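BexL (Amycolatopsis orientalis, PDB 4XRW) probably cyclises, dehydrates and aromatises the nascent polyketide chain in BE-7585A biosynthesis, as a di-domain aromatase/cyclase of a type II polyketide synthase. Local coordinates at residues L159-N162 and V163-T167. Residues are numbered along the deposited sequence; the frame is centred on the assembly and turned at random.
Sequences LKHN and VELVT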
loop_
_atom_site.group_PDB
_atom_site.type_symbol
_atom_site.label_atom_id
_atom_site.label_comp_id
_atom_site.label_asym_id
_atom_site.label_seq_id
_atom_site.Cartn_x
_atom_site.Cartn_y
_atom_site.Cartn_z
ATOM N N LEU A 159 1.718 4.044 12.613
ATOM C CA LEU A 159 2.868 3.154 12.637
ATOM C C LEU A 159 2.763 2.162 13.799
ATOM O O LEU A 159 2.952 0.960 13.627
ATOM C CB LEU A 159 4.165 3.938 12.758
ATOM C CG LEU A 159 5.445 3.128 12.947
ATOM C CD1 LEU A 159 5.856 2.485 11.631
ATOM C CD2 LEU A 159 6.549 3.990 13.475
ATOM N N LYS A 160 2.493 2.684 14.988
ATOM C CA LYS A 160 2.333 1.838 16.172
ATOM C C LYS A 160 1.198 0.830 15.979
ATOM O O LYS A 160 1.379 -0.359 16.214
ATOM C CB LYS A 160 2.068 2.711 17.398
ATOM C CG LYS A 160 1.749 1.949 18.674
ATOM C CD LYS A 160 1.434 2.912 19.828
ATOM C CE LYS A 160 1.064 2.146 21.116
ATOM N NZ LYS A 160 2.122 1.141 21.482
ATOM N N HIS A 161 0.032 1.309 15.556
ATOM C CA HIS A 161 -1.126 0.444 15.352
ATOM C C HIS A 161 -0.819 -0.694 14.378
ATOM O O HIS A 161 -1.077 -1.871 14.656
ATOM C CB HIS A 161 -2.292 1.274 14.843
ATOM C CG HIS A 161 -3.545 0.493 14.627
ATOM N ND1 HIS A 161 -4.454 0.261 15.638
ATOM C CD2 HIS A 161 -4.051 -0.097 13.516
ATOM C CE1 HIS A 161 -5.462 -0.449 15.159
ATOM N NE2 HIS A 161 -5.244 -0.679 13.874
ATOM N N ASN A 162 -0.240 -0.342 13.236
ATOM C CA ASN A 162 0.012 -1.329 12.197
ATOM C C ASN A 162 1.199 -2.233 12.461
ATOM O O ASN A 162 1.135 -3.429 12.152
ATOM C CB ASN A 162 0.184 -0.622 10.863
ATOM C CG ASN A 162 -1.065 0.072 10.451
ATOM O OD1 ASN A 162 -2.148 -0.486 10.544
ATOM N ND2 ASN A 162 -0.940 1.318 10.039
ATOM N N VAL A 163 2.271 -1.701 13.039
ATOM C CA VAL A 163 3.439 -2.541 13.299
ATOM C C VAL A 163 3.019 -3.634 14.260
ATOM O O VAL A 163 3.407 -4.787 14.111
ATOM C CB VAL A 163 4.640 -1.753 13.894
ATOM C CG1 VAL A 163 5.698 -2.698 14.463
ATOM C CG2 VAL A 163 5.284 -0.879 12.824
ATOM N N GLU A 164 2.207 -3.276 15.242
ATOM C CA GLU A 164 1.787 -4.266 16.242
ATOM C C GLU A 164 0.872 -5.348 15.632
ATOM O O GLU A 164 0.785 -6.466 16.151
ATOM C CB GLU A 164 1.142 -3.543 17.435
ATOM C CG GLU A 164 2.217 -2.865 18.304
ATOM C CD GLU A 164 1.689 -1.870 19.360
ATOM O OE1 GLU A 164 0.461 -1.798 19.621
ATOM O OE2 GLU A 164 2.536 -1.146 19.936
ATOM N N LEU A 165 0.239 -5.051 14.498
ATOM C CA LEU A 165 -0.573 -6.053 13.806
ATOM C C LEU A 165 0.211 -6.841 12.755
ATOM O O LEU A 165 0.027 -8.052 12.646
ATOM C CB LEU A 165 -1.779 -5.397 13.131
ATOM C CG LEU A 165 -2.758 -4.638 14.024
ATOM C CD1 LEU A 165 -3.852 -4.039 13.165
ATOM C CD2 LEU A 165 -3.358 -5.534 15.074
ATOM N N VAL A 166 1.066 -6.178 11.972
ATOM C CA VAL A 166 1.725 -6.888 10.866
ATOM C C VAL A 166 2.829 -7.813 11.383
ATOM O O VAL A 166 3.218 -8.741 10.683
ATOM C CB VAL A 166 2.297 -5.920 9.776
ATOM C CG1 VAL A 166 1.204 -4.946 9.324
ATOM C CG2 VAL A 166 3.525 -5.171 10.246
ATOM N N THR A 167 3.311 -7.589 12.608
ATOM C CA THR A 167 4.264 -8.533 13.199
ATOM C C THR A 167 3.543 -9.741 13.824
ATOM O O THR A 167 4.192 -10.675 14.302
ATOM C CB THR A 167 5.163 -7.859 14.258
ATOM O OG1 THR A 167 4.360 -7.231 15.267
ATOM C CG2 THR A 167 6.061 -6.815 13.599
#
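Glu164 reaches back one helical turn to Lys160. Its CB rests 3.4 Å from the backbone O of Lys160, and CG stays equally near that oxygen. CD follows at 3.5 Å from Lys160 O. CG stands anti to the carbonyl carbon (chi1 -75°), and the chain beyond it is extended (chi2 168°), which carries the carboxylate back along the helix. At the tip, Glu164 OE2 receives Lys160 NZ at 2.8 Å through its syn lone pair, forming an i to i+4 salt bridge. OE1 is the farther oxygen, 3.9 Å from Lys160 NZ. The lysine chain runs straight to CE and bends at chi4 (54°), turning NZ to the carboxylate. Lys160 CG also lies against Glu164 OE2. Both charged groups have second partners at the end of strand 22-30 and just beyond it: NZ bonds to Leu29 O, and OE2 to the backbone N of Asp31. An alanine in place of Glu164 would probably leave the Lys160 ammonium without this anionic mate and Asp31 N without this acceptor.

This is the C-terminal end of helix 138-166, the long helix that packs against the first seven-stranded antiparallel sheet in a helix-grip fold. The chain then passes to strand 172-181 of the second such domain.

On the buried side, Leu159 and Val163 lie side by side and point the same way. Leu159 CD1 meets Val163 CG2 at 3.6 Å, and both residues pack on Ile50. Leu165 CD1 approaches the His161 ring obliquely, 3.7 Å from NE2.

Asn162 O takes Val166 N nearly head-on at 2.8 Å. Leu165 N bonds to Asn162 O, three residues back, from above its carbonyl plane, and only weakly to His161 O. Val163 O accepts two bonds from Thr167, from backbone N and from OG1.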